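Local atomic coordinates of dihydropteroate synthase (Mycobacterium smegmatis, PDB entry 6OMZ), a protein that probably catalyses the condensation of para-aminobenzoate with a 6-hydroxymethyl-dihydropterin diphosphate to give dihydropteroate, the immediate precursor of folate derivatives. Residues P21-G26 against A59-V64; I99-M104 against H118-V123. The protein carries 1 engineered substitution. All coordinates share one frame; numbering follows the deposited sequence.

How the contacts relate
Contact 1 (21-26 with 59-64) and contact 2 (99-104 with 118-123) follow one another along the chain, the first closing before the second opens, and their centres lie about 12 Å apart. Together they pair the first with the second and the third with the fourth parallel strand of a TIM-barrel fold. The sheet order places 61-65 beside 98-102, so the two contacts form a continuous run of four strands, joined where Val-64 N meets Ser-100 O at 2.8 Å, a probable hydrogen bond. At the C-terminal ends of the strands, contact 2 supplies Asp-102, Asn-121 and Val-123 to the pterin pocket, while contact 1 brings in Asp-63, hydrogen-bonded to Ser-100 and weakly to Asn-121.

Contact 1: P21-G26 against A59-V64; sequences PVQVMG and AQIIDV. With EDO (1,2-ethanediol), chain L.
Gln-60 lays the CB and CG of its side chain over one face of the Gln-23 amide, with Gln-60 CG 4.0 Å from Gln-23 CD, and the two amide planes are turned 58° apart. The backbones that carry them are the first two neighbouring parallel strands of a TIM barrel, with Met-25 opposite Ile-61 and Gly-26 opposite Ile-62. At the edge of the Gln-60 amide, OE1 accepts Val-24 N at 2.8 Å in the carbonyl plane, an almost straight bond (171° at the hydrogen). The bend at chi2 (69°) folds the amide of Gln-60 back to reach that N-H. A third flat group, the carboxylate of Asp-63, carries Met-25 SD over one face, 4.0 Å from Asp-63 CG. Its OD1 is hydrogen-bonded to Ser-100, and OD2 forms a salt bridge with Arg-269 and a weak hydrogen bond with Asn-121.

Val-24 O receives both Gln-60 N and Ile-61 N; Gly-26 N then bonds to Ile-61 O at 2.8 Å, and Asp-63 N to Gly-26 O at the same length. Met-25 CA also comes within 3.2 Å of Ile-61 O in a CA-H...O contact. Met-25, Ile-61 and Asp-63 share the inner face, where the Asp-63 side chain lies about 5 Å from the bound pterin. On the outer face, Val-24 and Ala-59 both touch Val-273 of helix 273-287.

Where the strands begin, the Gln-60 side chain takes up the N-H of Val-24, ahead of the first beta bridge. A water donates to Val-22 O at 2.6 Å and also to Gln-60 OE1, so that this one amide oxygen holds both the water and the N-H of Val-24.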
loop_
_atom_site.group_PDB
_atom_site.type_symbol
_atom_site.label_atom_id
_atom_site.label_comp_id
_atom_site.label_asym_id
_atom_site.label_seq_id
_atom_site.Cartn_x
_atom_site.Cartn_y
_atom_site.Cartn_z
ATOM N N PRO A 21 -7.008 13.863 -9.433
ATOM C CA PRO A 21 -6.911 12.496 -9.951
ATOM C C PRO A 21 -6.354 11.538 -8.913
ATOM O O PRO A 21 -5.601 11.923 -8.011
ATOM C CB PRO A 21 -5.946 12.642 -11.131
ATOM C CG PRO A 21 -5.021 13.732 -10.687
ATOM C CD PRO A 21 -5.855 14.687 -9.843
ATOM N N VAL A 22 -6.721 10.264 -9.070
ATOM C CA VAL A 22 -6.202 9.226 -8.188
ATOM C C VAL A 22 -4.691 9.099 -8.360
ATOM O O VAL A 22 -4.165 9.108 -9.482
ATOM C CB VAL A 22 -6.924 7.895 -8.460
ATOM C CG1 VAL A 22 -6.779 7.490 -9.915
ATOM C CG2 VAL A 22 -6.397 6.800 -7.547
ATOM N N GLN A 23 -3.983 8.989 -7.241
ATOM C CA GLN A 23 -2.544 8.761 -7.264
ATOM C C GLN A 23 -2.259 7.280 -7.463
ATOM O O GLN A 23 -2.732 6.438 -6.693
ATOM C CB GLN A 23 -1.910 9.245 -5.956
ATOM C CG GLN A 23 -2.236 10.688 -5.621
ATOM C CD GLN A 23 -1.609 11.652 -6.599
ATOM O OE1 GLN A 23 -2.288 12.218 -7.457
ATOM N NE2 GLN A 23 -0.298 11.831 -6.489
ATOM N N VAL A 24 -1.470 6.950 -8.480
ATOM C CA VAL A 24 -1.048 5.568 -8.679
ATOM C C VAL A 24 0.282 5.357 -7.962
ATOM O O VAL A 24 1.284 5.995 -8.290
ATOM C CB VAL A 24 -0.954 5.220 -10.171
ATOM C CG1 VAL A 24 -0.348 3.826 -10.362
ATOM C CG2 VAL A 24 -2.353 5.247 -10.776
ATOM N N MET A 25 0.281 4.466 -6.973
ATOM C CA MET A 25 1.465 4.147 -6.186
ATOM C C MET A 25 2.022 2.813 -6.679
ATOM O O MET A 25 1.410 1.764 -6.458
ATOM C CB MET A 25 1.104 4.097 -4.703
ATOM C CG MET A 25 2.224 3.636 -3.785
ATOM S SD MET A 25 1.630 3.372 -2.099
ATOM C CE MET A 25 1.467 5.063 -1.517
ATOM N N GLY A 26 3.179 2.853 -7.342
ATOM C CA GLY A 26 3.835 1.631 -7.807
ATOM C C GLY A 26 4.806 1.059 -6.777
ATOM O O GLY A 26 5.562 1.790 -6.141
ATOM N N ALA A 59 3.369 6.128 -12.749
ATOM C CA ALA A 59 3.177 6.170 -11.303
ATOM C C ALA A 59 3.468 7.569 -10.764
ATOM O O ALA A 59 4.424 8.229 -11.182
ATOM C CB ALA A 59 4.073 5.138 -10.610
ATOM N N GLN A 60 2.617 8.030 -9.850
ATOM C CA GLN A 60 2.862 9.272 -9.117
ATOM C C GLN A 60 3.754 9.066 -7.899
ATOM O O GLN A 60 4.483 9.981 -7.499
ATOM C CB GLN A 60 1.535 9.883 -8.644
ATOM C CG GLN A 60 0.744 10.618 -9.707
ATOM C CD GLN A 60 0.181 9.709 -10.763
ATOM O OE1 GLN A 60 -0.528 8.747 -10.461
ATOM N NE2 GLN A 60 0.491 10.005 -12.022
ATOM N N ILE A 61 3.688 7.897 -7.280
ATOM C CA ILE A 61 4.412 7.610 -6.048
ATOM C C ILE A 61 5.063 6.248 -6.206
ATOM O O ILE A 61 4.442 5.324 -6.738
ATOM C CB ILE A 61 3.473 7.611 -4.822
ATOM C CG1 ILE A 61 2.786 8.970 -4.663
ATOM C CG2 ILE A 61 4.245 7.214 -3.541
ATOM C CD1 ILE A 61 1.633 8.968 -3.677
ATOM N N ILE A 62 6.308 6.118 -5.756
ATOM C CA ILE A 62 6.971 4.814 -5.697
ATOM C C ILE A 62 7.045 4.401 -4.233
ATOM O O ILE A 62 7.632 5.114 -3.415
ATOM C CB ILE A 62 8.368 4.837 -6.329
ATOM C CG1 ILE A 62 8.282 5.204 -7.823
ATOM C CG2 ILE A 62 9.023 3.479 -6.146
ATOM C CD1 ILE A 62 7.379 4.272 -8.646
ATOM N N ASP A 63 6.438 3.256 -3.909
ATOM C CA ASP A 63 6.414 2.711 -2.556
ATOM C C ASP A 63 7.553 1.698 -2.435
ATOM O O ASP A 63 7.479 0.608 -3.008
ATOM C CB ASP A 63 5.053 2.065 -2.278
ATOM C CG ASP A 63 4.910 1.561 -0.840
ATOM O OD1 ASP A 63 5.209 2.320 0.106
ATOM O OD2 ASP A 63 4.471 0.409 -0.656
ATOM N N VAL A 64 8.606 2.053 -1.695
ATOM C CA VAL A 64 9.798 1.216 -1.573
ATOM C C VAL A 64 9.713 0.422 -0.273
ATOM O O VAL A 64 9.436 0.994 0.790
ATOM C CB VAL A 64 11.077 2.070 -1.634
ATOM C CG1 VAL A 64 12.330 1.212 -1.398
ATOM C CG2 VAL A 64 11.164 2.797 -3.000
HETATM C C1 EDO L . 7.039 10.303 -9.548
HETATM O O1 EDO L . 6.915 10.824 -8.221
HETATM C C2 EDO L . 6.508 11.345 -10.524
HETATM O O2 EDO L . 7.124 12.598 -10.212
HETATM O O HOH W 1 -3.229 9.014 -11.957
#

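Contact 2: I99-M104 against H118-V123; sequences ISIDTM and HIVNDV. With PMM (pterin-6-yl-methyl-monophosphate), chain D.
Asp-102 and Asn-121 lie side by side, their carboxylate and amide planes 46° apart; in both, CG is anti to the backbone N (chi1 -176° and 177°), which sends the two groups the same way, to the bound pterin. Asn-121 reads it with both amide atoms: OD1 accepts PMM N2 at 2.9 Å, nearly straight at 174°, and ND2 donates to PMM N1 at 3.1 Å. Asp-102 OD2 lies 2.8 Å from PMM N8; its salt bridge is with Arg-269. Val-123 approaches from over the ring face, its CG1 3.3 Å from PMM N8, while its other branch packs on Met-104 CG.

Behind this first shell, a water donates to Asp-102 OD1 and to Asn-121 O and accepts Val-123 N, tying together all three ligand-contacting residues. The parallel ladder sets the strands' register: Ile-101 N bonds to Ile-119 O, and Asn-121 N to Ile-101 O at 2.7 Å.

Farther out, Ile-101 CG2 meets Val-120 CG2 on the outer face. The two strands belong to a beta-alpha-beta unit whose helix 106-114 covers Ile-101 and Val-120; helix 78-93 also packs on Ile-101, and strands 61-65 and 143-146 flank the pair.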
loop_
_atom_site.group_PDB
_atom_site.type_symbol
_atom_site.label_atom_id
_atom_site.label_comp_id
_atom_site.label_asym_id
_atom_site.label_seq_id
_atom_site.Cartn_x
_atom_site.Cartn_y
_atom_site.Cartn_z
ATOM N N ILE A 99 8.391 9.395 -2.981
ATOM C CA ILE A 99 8.706 8.054 -2.503
ATOM C C ILE A 99 8.042 7.829 -1.156
ATOM O O ILE A 99 8.182 8.654 -0.247
ATOM C CB ILE A 99 10.225 7.849 -2.374
ATOM C CG1 ILE A 99 10.890 7.946 -3.751
ATOM C CG2 ILE A 99 10.535 6.496 -1.706
ATOM C CD1 ILE A 99 12.365 8.194 -3.663
ATOM N N SER A 100 7.343 6.707 -1.016
ATOM C CA SER A 100 6.881 6.263 0.290
ATOM C C SER A 100 7.725 5.082 0.742
ATOM O O SER A 100 8.133 4.251 -0.080
ATOM C CB SER A 100 5.399 5.885 0.266
ATOM O OG SER A 100 5.130 4.878 -0.678
ATOM N N ILE A 101 8.005 5.025 2.045
ATOM C CA ILE A 101 8.701 3.901 2.668
ATOM C C ILE A 101 7.662 2.979 3.313
ATOM O O ILE A 101 6.905 3.396 4.199
ATOM C CB ILE A 101 9.744 4.373 3.699
ATOM C CG1 ILE A 101 10.320 3.177 4.492
ATOM C CG2 ILE A 101 9.163 5.426 4.661
ATOM C CD1 ILE A 101 11.214 2.232 3.636
ATOM N N ASP A 102 7.618 1.726 2.858
ATOM C CA ASP A 102 6.706 0.706 3.377
ATOM C C ASP A 102 7.436 0.015 4.526
ATOM O O ASP A 102 8.227 -0.908 4.321
ATOM C CB ASP A 102 6.320 -0.266 2.263
ATOM C CG ASP A 102 5.289 -1.304 2.691
ATOM O OD1 ASP A 102 5.085 -1.544 3.906
ATOM O OD2 ASP A 102 4.666 -1.891 1.781
ATOM N N THR A 103 7.202 0.489 5.752
ATOM C CA THR A 103 7.829 -0.119 6.922
ATOM C C THR A 103 6.917 0.072 8.128
ATOM O O THR A 103 6.152 1.043 8.207
ATOM C CB THR A 103 9.237 0.467 7.210
ATOM O OG1 THR A 103 9.899 -0.300 8.236
ATOM C CG2 THR A 103 9.134 1.910 7.702
ATOM N N MET A 104 6.988 -0.894 9.054
ATOM C CA MET A 104 6.365 -0.815 10.367
ATOM C C MET A 104 7.322 -0.334 11.446
ATOM O O MET A 104 6.914 -0.219 12.606
ATOM C CB MET A 104 5.845 -2.186 10.831
ATOM C CG MET A 104 4.993 -2.972 9.880
ATOM S SD MET A 104 4.580 -4.561 10.664
ATOM C CE MET A 104 6.161 -5.396 10.688
ATOM N N HIS A 118 9.280 10.717 1.225
ATOM C CA HIS A 118 8.404 11.812 1.636
ATOM C C HIS A 118 7.075 11.357 2.219
ATOM O O HIS A 118 6.261 12.211 2.587
ATOM C CB HIS A 118 8.129 12.754 0.456
ATOM C CG HIS A 118 9.260 13.690 0.158
ATOM N ND1 HIS A 118 9.365 14.376 -1.034
ATOM C CD2 HIS A 118 10.332 14.060 0.900
ATOM C CE1 HIS A 118 10.455 15.123 -1.016
ATOM N NE2 HIS A 118 11.060 14.949 0.146
ATOM N N ILE A 119 6.819 10.050 2.280
ATOM C CA ILE A 119 5.611 9.479 2.864
ATOM C C ILE A 119 6.032 8.219 3.611
ATOM O O ILE A 119 6.930 7.505 3.167
ATOM C CB ILE A 119 4.576 9.116 1.766
ATOM C CG1 ILE A 119 4.143 10.339 0.947
ATOM C CG2 ILE A 119 3.352 8.391 2.350
ATOM C CD1 ILE A 119 3.416 9.909 -0.327
ATOM N N VAL A 120 5.374 7.923 4.732
ATOM C CA VAL A 120 5.596 6.679 5.472
ATOM C C VAL A 120 4.346 5.820 5.339
ATOM O O VAL A 120 3.239 6.280 5.644
ATOM C CB VAL A 120 5.914 6.933 6.957
ATOM C CG1 VAL A 120 6.050 5.586 7.704
ATOM C CG2 VAL A 120 7.187 7.742 7.089
ATOM N N ASN A 121 4.524 4.579 4.887
ATOM C CA ASN A 121 3.430 3.639 4.661
ATOM C C ASN A 121 3.553 2.503 5.679
ATOM O O ASN A 121 4.403 1.623 5.531
ATOM C CB ASN A 121 3.483 3.097 3.230
ATOM C CG ASN A 121 2.415 2.057 2.972
ATOM O OD1 ASN A 121 1.368 2.074 3.613
ATOM N ND2 ASN A 121 2.677 1.141 2.035
ATOM N N ASP A 122 2.686 2.505 6.694
ATOM C CA ASP A 122 2.810 1.613 7.854
ATOM C C ASP A 122 1.676 0.592 7.851
ATOM O O ASP A 122 0.544 0.916 8.223
ATOM C CB ASP A 122 2.800 2.458 9.121
ATOM C CG ASP A 122 3.032 1.656 10.391
ATOM O OD1 ASP A 122 3.122 0.402 10.361
ATOM O OD2 ASP A 122 3.127 2.321 11.438
ATOM N N VAL A 123 1.978 -0.653 7.456
ATOM C CA VAL A 123 0.922 -1.667 7.411
ATOM C C VAL A 123 0.398 -2.006 8.804
ATOM O O VAL A 123 -0.673 -2.611 8.924
ATOM C CB VAL A 123 1.378 -2.950 6.666
ATOM C CG1 VAL A 123 1.799 -2.617 5.212
ATOM C CG2 VAL A 123 2.488 -3.686 7.417
HETATM N N5 PMM D . -0.074 -4.571 0.962
HETATM C C6 PMM D . 1.178 -5.035 1.135
HETATM C C7 PMM D . 2.187 -4.195 1.574
HETATM N N8 PMM D . 2.017 -2.905 1.886
HETATM N N1 PMM D . 0.593 -1.155 2.113
HETATM C C2 PMM D . -0.632 -0.643 2.037
HETATM N N2 PMM D . -0.850 0.612 2.441
HETATM N N3 PMM D . -1.711 -1.351 1.588
HETATM C C4 PMM D . -1.676 -2.666 1.174
HETATM O O4 PMM D . -2.686 -3.225 0.760
HETATM C C4A PMM D . -0.338 -3.288 1.260
HETATM C C8A PMM D . 0.759 -2.469 1.735
HETATM C C9 PMM D . 1.389 -6.508 0.942
HETATM O O10 PMM D . 1.254 -6.841 -0.465
HETATM P PA PMM D . 2.441 -6.930 -1.580
HETATM O O1P PMM D . 1.749 -7.247 -2.855
HETATM O O2P PMM D . 3.166 -5.584 -1.647
HETATM O O3P PMM D . 3.424 -8.013 -1.153
HETATM O O HOH W 2 4.557 -1.046 6.461
HETATM O O HOH W 3 4.537 1.219 13.526
#